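Local coordinates for mandelate racemase/muconate lactonizing enzyme family protein (Bradyrhizobium sp. ORS 278, PDB 3TOY), which is of unknown function but belongs to the mandelate racemase/muconate lactonizing enzyme family and holds a calcium ion in its barrel domain, at residues 56-61 with 84-89; 75-80 with 270-275; 133-138 with 147-152. All coordinates share one frame; numbering follows the deposited sequence.

Contact 1 (56-61 with 84-89); sequences PLVLID and PLVHLV. With NI (nickel (II) ion), chain G.
In the N-terminal capping domain of this family, helices lean against an antiparallel sheet, and Val-58 and Ile-60 on strand 50-64 meet Leu-85, Val-86 and Val-89 on helix 82-95 at one such seam. Strand and helix run almost parallel here, their local axes 15° apart and 9.2 Å from each other at closest approach, so that two residues of one strand face engage successive turns of the helix. With CG1 of Val-58 anti to the backbone N (chi1 172°), CG2 lies beside that N and reaches Leu-85 CB at 3.9 Å. The other branch, CG1, extends to Val-86 CG2 at 4.4 Å, a looser touch. One turn further along, Ile-60 starts off across the helix rather than at it, yet its extended chain (chi2 179°) carries CD1 back to within 3.9 Å of Val-89 CG2. The second pair of branches, Ile-60 CG2 and Val-89 CG1, is 4.2 Å apart. Helix 122-142 closes the same layer, with Met-125 on Leu-85 and Ala-126 on Val-89. His-87, on the same helix, takes no part in this seam: its NE2 binds a nickel ion at 2.3 Å, and His-87 NE2 of the second subunit binds the same ion. No hydrogen bond joins strand to helix; the helix satisfies its peptide groups internally and the strand bonds to its sheet neighbours, so cohesion across the seam comes from buried methyl and methylene groups, whereas the nickel binding of His-87 belongs to the subunit interface.

Contact 2 (75-80 with 270-275); sequences FAYTRL and GENWWF. With CA (calcium ion), chain E.
The phenol oxygen of Tyr-77 is gripped by two waters that carry its reach to Glu-271 and Asn-272. Water 5 lies in the plane of the ring at its edge, 2.6 Å from Tyr-77 OH, and donates to the backbone O of Glu-271 at 2.8 Å. Water 6 is held from three sides: it hydrogen-bonds Tyr-77 OH at 3.0 Å, donates to Glu-271 OE2 at 2.5 Å and accepts from Asn-272 ND2 at 3.1 Å. Direct contact is slight by comparison, the nearest approach being Tyr-77 OH to Asn-272 OD1 at 3.6 Å, with ring and amide planes turned 50° apart. The amide has stronger partners of its own, since Lys-297 hydrogen-bonds OD1 and Glu-246 bonds ND2, which together fix which way round it lies. The tyrosine ring is steadied too: Phe-75 CE2 lies over one of its faces, toward the rim, while Leu-116 of the second subunit packs on both Tyr-77 and Asn-272. Glu-271 in turn grips the calcium ion with both carboxylate oxygens, OE1 being 2.4 Å from the metal. Its CG is wedged between the backbone N and the carbonyl carbon (chi1 77°), and the chain runs on extended to bring the carboxylate to the ion. OE2 thus serves metal and water 6 at once, making the tyrosine a second-shell neighbour of the calcium site. Asp-219 and Glu-245 supply further ligands. Three acidic residues, each at or just beyond the end of a successive parallel strand of the barrel, form the metal site characteristic of the enolase superfamily, and a capping-domain loop approaches it as part of the second shell.

Contact 3 (133-138 with 147-152); sequences AFWDAL and VELLGG. With P4C (O-acetaldehydyl-hexaethylene glycol), chain H.
Leu-150 CD2 makes a CH-pi contact over one face of the Trp-135 indole, 4.1 Å from the centroid of the six-membered ring and 27° off its normal. Leu-138 CD1 covers the other face, toward the rim, so the ring is sandwiched between two leucine methyls. At the indole edge, Leu-149 CD1 approaches Trp-135 CE3 at a looser 4.4 Å. Purely aliphatic contact is made by that same methyl, which comes within 4.0 Å of Leu-138 CB. Both leucines of 147-152 are presented by the end of helix 146-149, which closes in a Schellman motif: Gly-152 N bonds back to Val-147 O at 3.1 Å and Gly-151 N to Glu-148 O, while Gly-151 takes the positive phi (88°) the turn requires. Polar bonding lies outside the leucine contacts, as Trp-135 NE1 hydrogen-bonds Thr-302 OG1 on helix 300-314, which helps fix the rotation of the indole. Ligand contact is made on the Leu-150 side, in a pocket shared with Leu-305, where the nearest group to O-acetaldehydyl-hexaethylene glycol is the backbone O of Leu-150, modelled 2.9 Å from its C6, a doubtfully short spacing for a carbon-oxygen pair.

Overall arrangement
Contact 1 and contact 2 adjoin, their centres about 13 Å apart: Pro-56 O probably accepts a hydrogen bond from Ala-76 N at 2.8 Å, and Leu-85 CD1 rests 3.8 Å from Ala-76 CB. The sheet-helix core thus leads directly into the loop that carries Tyr-77 to the calcium site, and both contacts touch the second subunit. Contact 3 meets contact 1 more lightly, through Ile-60 CG2 and Ala-133 CB at 4.1 Å, and extends the same capping domain toward the glycol and the third subunit. Contacts 2 and 3 do not touch; about 11 Å separates their nearest atoms. Contact 2 joins the capping domain to the barrel.

Contact 1 (56-61 with 84-89)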
loop_
_atom_site.group_PDB
_atom_site.type_symbol
_atom_site.label_atom_id
_atom_site.label_comp_id
_atom_site.label_asym_id
_atom_site.label_seq_id
_atom_site.Cartn_x
_atom_site.Cartn_y
_atom_site.Cartn_z
ATOM N N PRO A 56 -40.238 20.501 -10.062
ATOM C CA PRO A 56 -41.096 19.444 -9.530
ATOM C C PRO A 56 -40.734 19.162 -8.074
ATOM O O PRO A 56 -39.614 18.713 -7.792
ATOM C CB PRO A 56 -40.811 18.247 -10.450
ATOM C CG PRO A 56 -39.512 18.561 -11.152
ATOM C CD PRO A 56 -39.153 19.991 -10.925
ATOM N N LEU A 57 -41.652 19.478 -7.152
ATOM C CA LEU A 57 -41.404 19.321 -5.718
ATOM C C LEU A 57 -42.441 18.407 -5.080
ATOM O O LEU A 57 -43.565 18.292 -5.562
ATOM C CB LEU A 57 -41.446 20.663 -4.989
ATOM C CG LEU A 57 -40.739 21.875 -5.590
ATOM C CD1 LEU A 57 -40.877 23.102 -4.663
ATOM C CD2 LEU A 57 -39.266 21.533 -5.825
ATOM N N VAL A 58 -42.060 17.762 -3.987
ATOM C CA VAL A 58 -42.998 17.030 -3.140
ATOM C C VAL A 58 -43.010 17.712 -1.780
ATOM O O VAL A 58 -41.972 17.836 -1.125
ATOM C CB VAL A 58 -42.600 15.547 -2.979
ATOM C CG1 VAL A 58 -43.471 14.840 -1.922
ATOM C CG2 VAL A 58 -42.667 14.824 -4.324
ATOM N N LEU A 59 -44.187 18.169 -1.352
ATOM C CA LEU A 59 -44.326 18.889 -0.092
ATOM C C LEU A 59 -44.880 17.937 0.940
ATOM O O LEU A 59 -45.911 17.292 0.713
ATOM C CB LEU A 59 -45.269 20.096 -0.268
ATOM C CG LEU A 59 -45.014 20.949 -1.511
ATOM C CD1 LEU A 59 -46.014 22.127 -1.600
ATOM C CD2 LEU A 59 -43.556 21.470 -1.524
ATOM N N ILE A 60 -44.195 17.837 2.072
ATOM C CA ILE A 60 -44.442 16.783 3.039
ATOM C C ILE A 60 -44.947 17.414 4.310
ATOM O O ILE A 60 -44.371 18.385 4.806
ATOM C CB ILE A 60 -43.121 15.979 3.333
ATOM C CG1 ILE A 60 -42.619 15.297 2.053
ATOM C CG2 ILE A 60 -43.294 15.019 4.489
ATOM C CD1 ILE A 60 -41.294 14.469 2.211
ATOM N N ASP A 61 -46.042 16.858 4.832
ATOM C CA ASP A 61 -46.611 17.310 6.097
ATOM C C ASP A 61 -46.724 16.147 7.053
ATOM O O ASP A 61 -47.321 15.123 6.740
ATOM C CB ASP A 61 -48.002 17.919 5.884
ATOM C CG ASP A 61 -47.971 19.102 4.956
ATOM O OD1 ASP A 61 -47.180 20.027 5.196
ATOM O OD2 ASP A 61 -48.736 19.114 3.973
ATOM N N PRO A 84 -44.681 8.438 -7.690
ATOM C CA PRO A 84 -43.986 7.430 -6.882
ATOM C C PRO A 84 -43.573 7.987 -5.505
ATOM O O PRO A 84 -43.798 7.326 -4.476
ATOM C CB PRO A 84 -42.756 7.088 -7.726
ATOM C CG PRO A 84 -43.093 7.466 -9.103
ATOM C CD PRO A 84 -44.086 8.598 -9.025
ATOM N N LEU A 85 -42.992 9.194 -5.482
ATOM C CA LEU A 85 -42.526 9.806 -4.221
ATOM C C LEU A 85 -43.695 10.100 -3.286
ATOM O O LEU A 85 -43.636 9.837 -2.090
ATOM C CB LEU A 85 -41.732 11.090 -4.474
ATOM C CG LEU A 85 -40.278 10.853 -4.916
ATOM C CD1 LEU A 85 -39.618 12.153 -5.362
ATOM C CD2 LEU A 85 -39.512 10.207 -3.778
ATOM N N VAL A 86 -44.785 10.619 -3.844
ATOM C CA VAL A 86 -45.982 10.875 -3.024
ATOM C C VAL A 86 -46.477 9.591 -2.358
ATOM O O VAL A 86 -46.751 9.569 -1.153
ATOM C CB VAL A 86 -47.106 11.523 -3.877
ATOM C CG1 VAL A 86 -48.446 11.491 -3.120
ATOM C CG2 VAL A 86 -46.713 12.950 -4.252
ATOM N N HIS A 87 -46.568 8.539 -3.136
ATOM C CA HIS A 87 -46.956 7.239 -2.657
ATOM C C HIS A 87 -46.052 6.739 -1.555
ATOM O O HIS A 87 -46.501 6.285 -0.539
ATOM C CB HIS A 87 -46.808 6.229 -3.771
ATOM C CG HIS A 87 -48.057 5.939 -4.536
ATOM N ND1 HIS A 87 -49.059 5.133 -4.050
ATOM C CD2 HIS A 87 -48.423 6.275 -5.794
ATOM C CE1 HIS A 87 -50.014 5.033 -4.956
ATOM N NE2 HIS A 87 -49.648 5.706 -6.028
ATOM N N LEU A 88 -44.755 6.788 -1.809
ATOM C CA LEU A 88 -43.802 6.266 -0.837
ATOM C C LEU A 88 -43.889 7.003 0.490
ATOM O O LEU A 88 -43.921 6.381 1.559
ATOM C CB LEU A 88 -42.384 6.342 -1.402
ATOM C CG LEU A 88 -42.143 5.254 -2.447
ATOM C CD1 LEU A 88 -40.889 5.605 -3.218
ATOM C CD2 LEU A 88 -42.029 3.855 -1.804
ATOM N N VAL A 89 -43.931 8.329 0.432
ATOM C CA VAL A 89 -43.999 9.116 1.646
ATOM C C VAL A 89 -45.282 8.775 2.420
ATOM O O VAL A 89 -45.264 8.604 3.633
ATOM C CB VAL A 89 -43.972 10.616 1.346
ATOM C CG1 VAL A 89 -44.300 11.403 2.614
ATOM C CG2 VAL A 89 -42.595 11.038 0.788
HETATM NI NI NI G . -50.392 5.769 -8.219
HETATM O O HOH W 1 -52.310 6.179 -9.069
HETATM O O HOH W 2 -50.800 3.756 -8.232
HETATM O O HOH W 3 -50.311 7.915 -8.288
HETATM O O HOH W 4 -52.505 5.920 -8.057
#

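Contact 2 (75-80 with 270-275)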
loop_
_atom_site.group_PDB
_atom_site.type_symbol
_atom_site.label_atom_id
_atom_site.label_comp_id
_atom_site.label_asym_id
_atom_site.label_seq_id
_atom_site.Cartn_x
_atom_site.Cartn_y
_atom_site.Cartn_z
ATOM N N PHE A 75 -36.968 18.174 -3.868
ATOM C CA PHE A 75 -36.848 18.450 -5.303
ATOM C C PHE A 75 -36.789 17.102 -5.972
ATOM O O PHE A 75 -35.963 16.256 -5.596
ATOM C CB PHE A 75 -35.578 19.249 -5.613
ATOM C CG PHE A 75 -35.288 19.380 -7.079
ATOM C CD1 PHE A 75 -36.084 20.177 -7.897
ATOM C CD2 PHE A 75 -34.214 18.706 -7.655
ATOM C CE1 PHE A 75 -35.810 20.297 -9.231
ATOM C CE2 PHE A 75 -33.949 18.823 -8.999
ATOM C CZ PHE A 75 -34.736 19.616 -9.792
ATOM N N ALA A 76 -37.658 16.887 -6.961
ATOM C CA ALA A 76 -37.853 15.555 -7.498
ATOM C C ALA A 76 -37.142 15.314 -8.825
ATOM O O ALA A 76 -37.238 14.212 -9.388
ATOM C CB ALA A 76 -39.353 15.254 -7.623
ATOM N N TYR A 77 -36.435 16.334 -9.316
ATOM C CA TYR A 77 -35.708 16.252 -10.582
ATOM C C TYR A 77 -36.580 16.208 -11.837
ATOM O O TYR A 77 -36.348 16.968 -12.770
ATOM C CB TYR A 77 -34.750 15.052 -10.590
ATOM C CG TYR A 77 -33.468 15.324 -9.816
ATOM C CD1 TYR A 77 -32.382 15.953 -10.430
ATOM C CD2 TYR A 77 -33.354 14.971 -8.480
ATOM C CE1 TYR A 77 -31.201 16.208 -9.715
ATOM C CE2 TYR A 77 -32.172 15.230 -7.759
ATOM C CZ TYR A 77 -31.114 15.841 -8.391
ATOM O OH TYR A 77 -29.946 16.098 -7.684
ATOM N N THR A 78 -37.550 15.297 -11.854
ATOM C CA THR A 78 -38.400 15.061 -13.036
ATOM C C THR A 78 -39.845 14.781 -12.600
ATOM O O THR A 78 -40.074 14.240 -11.524
ATOM C CB THR A 78 -37.860 13.896 -13.901
ATOM O OG1 THR A 78 -38.769 13.619 -14.972
ATOM C CG2 THR A 78 -37.678 12.620 -13.067
ATOM N N ARG A 79 -40.831 15.165 -13.413
ATOM C CA ARG A 79 -42.231 14.971 -12.996
ATOM C C ARG A 79 -42.535 13.479 -12.857
ATOM O O ARG A 79 -43.388 13.060 -12.072
ATOM C CB ARG A 79 -43.209 15.651 -13.969
ATOM C CG ARG A 79 -43.231 15.047 -15.363
ATOM C CD ARG A 79 -44.645 15.037 -15.959
ATOM N NE ARG A 79 -45.151 16.380 -16.241
ATOM C CZ ARG A 79 -46.167 16.963 -15.601
ATOM N NH1 ARG A 79 -46.812 16.326 -14.627
ATOM N NH2 ARG A 79 -46.542 18.189 -15.946
ATOM N N LEU A 80 -41.803 12.670 -13.608
ATOM C CA LEU A 80 -41.919 11.226 -13.515
ATOM C C LEU A 80 -41.779 10.701 -12.073
ATOM O O LEU A 80 -42.391 9.700 -11.702
ATOM C CB LEU A 80 -40.890 10.591 -14.452
ATOM C CG LEU A 80 -40.893 9.094 -14.694
ATOM C CD1 LEU A 80 -40.428 8.811 -16.126
ATOM C CD2 LEU A 80 -39.990 8.420 -13.673
ATOM N N GLY A 270 -20.801 14.478 -4.310
ATOM C CA GLY A 270 -21.557 14.054 -3.120
ATOM C C GLY A 270 -23.059 14.299 -3.158
ATOM O O GLY A 270 -23.808 13.701 -2.377
ATOM N N GLU A 271 -23.517 15.127 -4.085
ATOM C CA GLU A 271 -24.953 15.472 -4.068
ATOM C C GLU A 271 -25.818 14.287 -4.449
ATOM O O GLU A 271 -27.031 14.317 -4.256
ATOM C CB GLU A 271 -25.245 16.636 -5.018
ATOM C CG GLU A 271 -25.286 16.252 -6.507
ATOM C CD GLU A 271 -25.149 17.480 -7.394
ATOM O OE1 GLU A 271 -24.196 18.249 -7.193
ATOM O OE2 GLU A 271 -25.983 17.675 -8.299
ATOM N N ASN A 272 -25.208 13.241 -5.010
ATOM C CA ASN A 272 -25.968 12.071 -5.403
ATOM C C ASN A 272 -25.661 10.776 -4.633
ATOM O O ASN A 272 -26.220 9.713 -4.961
ATOM C CB ASN A 272 -25.870 11.867 -6.932
ATOM C CG ASN A 272 -26.579 12.969 -7.679
ATOM O OD1 ASN A 272 -27.711 13.278 -7.340
ATOM N ND2 ASN A 272 -25.909 13.610 -8.635
ATOM N N TRP A 273 -24.819 10.862 -3.599
ATOM C CA TRP A 273 -24.482 9.700 -2.793
ATOM C C TRP A 273 -25.528 9.457 -1.700
ATOM O O TRP A 273 -26.190 10.396 -1.209
ATOM C CB TRP A 273 -23.074 9.813 -2.181
ATOM C CG TRP A 273 -21.990 9.990 -3.215
ATOM C CD1 TRP A 273 -22.029 9.573 -4.515
ATOM C CD2 TRP A 273 -20.697 10.589 -3.024
ATOM N NE1 TRP A 273 -20.846 9.906 -5.152
ATOM C CE2 TRP A 273 -20.016 10.518 -4.255
ATOM C CE3 TRP A 273 -20.048 11.181 -1.927
ATOM C CZ2 TRP A 273 -18.733 11.041 -4.438
ATOM C CZ3 TRP A 273 -18.745 11.710 -2.112
ATOM C CH2 TRP A 273 -18.121 11.631 -3.352
ATOM N N TRP A 274 -25.668 8.201 -1.320
ATOM C CA TRP A 274 -26.785 7.765 -0.460
ATOM C C TRP A 274 -26.354 7.500 0.975
ATOM O O TRP A 274 -25.605 6.557 1.225
ATOM C CB TRP A 274 -27.444 6.495 -1.063
ATOM C CG TRP A 274 -28.042 6.776 -2.404
ATOM C CD1 TRP A 274 -27.539 6.442 -3.622
ATOM C CD2 TRP A 274 -29.256 7.520 -2.652
ATOM N NE1 TRP A 274 -28.365 6.934 -4.623
ATOM C CE2 TRP A 274 -29.434 7.578 -4.043
ATOM C CE3 TRP A 274 -30.205 8.134 -1.816
ATOM C CZ2 TRP A 274 -30.518 8.241 -4.637
ATOM C CZ3 TRP A 274 -31.304 8.791 -2.404
ATOM C CH2 TRP A 274 -31.445 8.830 -3.798
ATOM N N PHE A 275 -26.866 8.311 1.908
ATOM C CA PHE A 275 -26.783 8.052 3.346
ATOM C C PHE A 275 -25.364 8.096 3.899
ATOM O O PHE A 275 -24.405 8.229 3.131
ATOM C CB PHE A 275 -27.467 6.730 3.707
ATOM C CG PHE A 275 -28.962 6.794 3.546
ATOM C CD1 PHE A 275 -29.744 7.343 4.543
ATOM C CD2 PHE A 275 -29.555 6.353 2.368
ATOM C CE1 PHE A 275 -31.141 7.433 4.393
ATOM C CE2 PHE A 275 -30.929 6.438 2.192
ATOM C CZ PHE A 275 -31.717 6.982 3.210
HETATM CA CA CA E . -24.502 19.707 -9.094
HETATM O O HOH W 5 -29.495 15.019 -5.376
HETATM O O HOH W 6 -27.559 16.091 -9.512
HETATM O O HOH W 7 -23.356 18.067 -10.168
HETATM O O HOH W 8 -25.862 21.555 -8.229
#

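Contact 3 (133-138 with 147-152)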
loop_
_atom_site.group_PDB
_atom_site.type_symbol
_atom_site.label_atom_id
_atom_site.label_comp_id
_atom_site.label_asym_id
_atom_site.label_seq_id
_atom_site.Cartn_x
_atom_site.Cartn_y
_atom_site.Cartn_z
ATOM N N ALA A 133 -38.868 16.662 8.029
ATOM C CA ALA A 133 -40.156 17.084 8.577
ATOM C C ALA A 133 -40.246 16.765 10.072
ATOM O O ALA A 133 -40.809 17.554 10.836
ATOM C CB ALA A 133 -41.298 16.458 7.800
ATOM N N PHE A 134 -39.663 15.646 10.520
ATOM C CA PHE A 134 -39.673 15.363 11.966
ATOM C C PHE A 134 -38.915 16.423 12.763
ATOM O O PHE A 134 -39.356 16.869 13.824
ATOM C CB PHE A 134 -39.066 14.005 12.350
ATOM C CG PHE A 134 -39.655 12.816 11.647
ATOM C CD1 PHE A 134 -41.010 12.740 11.333
ATOM C CD2 PHE A 134 -38.837 11.729 11.343
ATOM C CE1 PHE A 134 -41.525 11.620 10.696
ATOM C CE2 PHE A 134 -39.340 10.618 10.703
ATOM C CZ PHE A 134 -40.688 10.553 10.383
ATOM N N TRP A 135 -37.726 16.786 12.294
ATOM C CA TRP A 135 -36.946 17.780 13.008
ATOM C C TRP A 135 -37.656 19.132 12.957
ATOM O O TRP A 135 -37.604 19.922 13.909
ATOM C CB TRP A 135 -35.533 17.897 12.393
ATOM C CG TRP A 135 -34.574 16.845 12.908
ATOM C CD1 TRP A 135 -34.192 15.692 12.276
ATOM C CD2 TRP A 135 -33.869 16.869 14.158
ATOM N NE1 TRP A 135 -33.294 14.995 13.066
ATOM C CE2 TRP A 135 -33.077 15.702 14.219
ATOM C CE3 TRP A 135 -33.834 17.762 15.235
ATOM C CZ2 TRP A 135 -32.280 15.399 15.321
ATOM C CZ3 TRP A 135 -33.051 17.448 16.331
ATOM C CH2 TRP A 135 -32.270 16.289 16.359
ATOM N N ASP A 136 -38.277 19.416 11.823
ATOM C CA ASP A 136 -39.001 20.673 11.674
ATOM C C ASP A 136 -40.073 20.753 12.758
ATOM O O ASP A 136 -40.260 21.792 13.390
ATOM C CB ASP A 136 -39.679 20.748 10.310
ATOM C CG ASP A 136 -40.586 21.959 10.201
ATOM O OD1 ASP A 136 -40.064 23.082 10.181
ATOM O OD2 ASP A 136 -41.821 21.782 10.165
ATOM N N ALA A 137 -40.766 19.639 12.967
ATOM C CA ALA A 137 -41.822 19.572 13.964
ATOM C C ALA A 137 -41.260 19.775 15.359
ATOM O O ALA A 137 -41.832 20.516 16.155
ATOM C CB ALA A 137 -42.595 18.262 13.861
ATOM N N LEU A 138 -40.133 19.135 15.662
ATOM C CA LEU A 138 -39.508 19.316 16.965
ATOM C C LEU A 138 -39.181 20.792 17.193
ATOM O O LEU A 138 -39.357 21.326 18.296
ATOM C CB LEU A 138 -38.240 18.465 17.090
ATOM C CG LEU A 138 -38.381 16.963 17.339
ATOM C CD1 LEU A 138 -36.978 16.333 17.391
ATOM C CD2 LEU A 138 -39.168 16.647 18.610
ATOM N N VAL A 147 -31.588 24.779 13.900
ATOM C CA VAL A 147 -30.160 25.012 14.210
ATOM C C VAL A 147 -29.901 25.182 15.710
ATOM O O VAL A 147 -28.928 24.660 16.236
ATOM C CB VAL A 147 -29.547 26.180 13.384
ATOM C CG1 VAL A 147 -30.237 27.498 13.716
ATOM C CG2 VAL A 147 -28.002 26.299 13.613
ATOM N N GLU A 148 -30.777 25.896 16.428
ATOM C CA GLU A 148 -30.621 25.985 17.894
ATOM C C GLU A 148 -30.857 24.663 18.613
ATOM O O GLU A 148 -30.200 24.381 19.624
ATOM C CB GLU A 148 -31.535 27.082 18.478
ATOM C CG GLU A 148 -31.047 28.460 18.072
ATOM C CD GLU A 148 -32.010 29.573 18.464
ATOM O OE1 GLU A 148 -32.985 29.297 19.211
ATOM O OE2 GLU A 148 -31.775 30.719 18.020
ATOM N N LEU A 149 -31.766 23.836 18.106
ATOM C CA LEU A 149 -31.963 22.528 18.706
ATOM C C LEU A 149 -30.659 21.724 18.625
ATOM O O LEU A 149 -30.335 20.957 19.530
ATOM C CB LEU A 149 -33.057 21.760 17.977
ATOM C CG LEU A 149 -34.491 22.280 18.069
ATOM C CD1 LEU A 149 -35.405 21.205 17.539
ATOM C CD2 LEU A 149 -34.835 22.632 19.509
ATOM N N LEU A 150 -29.920 21.935 17.535
ATOM C CA LEU A 150 -28.681 21.194 17.264
ATOM C C LEU A 150 -27.450 21.744 18.002
ATOM O O LEU A 150 -26.320 21.260 17.799
ATOM C CB LEU A 150 -28.436 21.161 15.751
ATOM C CG LEU A 150 -29.556 20.495 14.943
ATOM C CD1 LEU A 150 -29.299 20.607 13.430
ATOM C CD2 LEU A 150 -29.782 19.039 15.385
ATOM N N GLY A 151 -27.660 22.740 18.862
ATOM C CA GLY A 151 -26.584 23.267 19.713
ATOM C C GLY A 151 -25.802 24.372 19.035
ATOM O O GLY A 151 -24.759 24.794 19.541
ATOM N N GLY A 152 -26.300 24.843 17.894
ATOM C CA GLY A 152 -25.650 25.933 17.168
ATOM C C GLY A 152 -26.476 27.210 17.191
ATOM O O GLY A 152 -27.436 27.330 17.970
HETATM O O1 P4C H . -21.373 15.788 14.379
HETATM C C2 P4C H . -22.338 16.736 13.898
HETATM C C3 P4C H . -22.471 17.921 14.851
HETATM O O4 P4C H . -23.467 17.657 15.845
HETATM C C5 P4C H . -24.192 18.843 16.214
HETATM C C6 P4C H . -25.146 18.591 17.380
HETATM O O7 P4C H . -26.291 17.862 16.941
HETATM C C8 P4C H . -27.025 17.189 17.969
HETATM C C9 P4C H . -27.960 16.182 17.300
HETATM O O10 P4C H . -27.512 14.847 17.564
HETATM C C11 P4C H . -28.009 13.884 16.636
HETATM C C12 P4C H . -27.265 12.565 16.835
HETATM O O13 P4C H . -25.949 12.622 16.269
HETATM C C14 P4C H . -25.356 11.320 16.180
HETATM C C15 P4C H . -23.878 11.450 15.819
HETATM O O16 P4C H . -23.725 11.496 14.398
#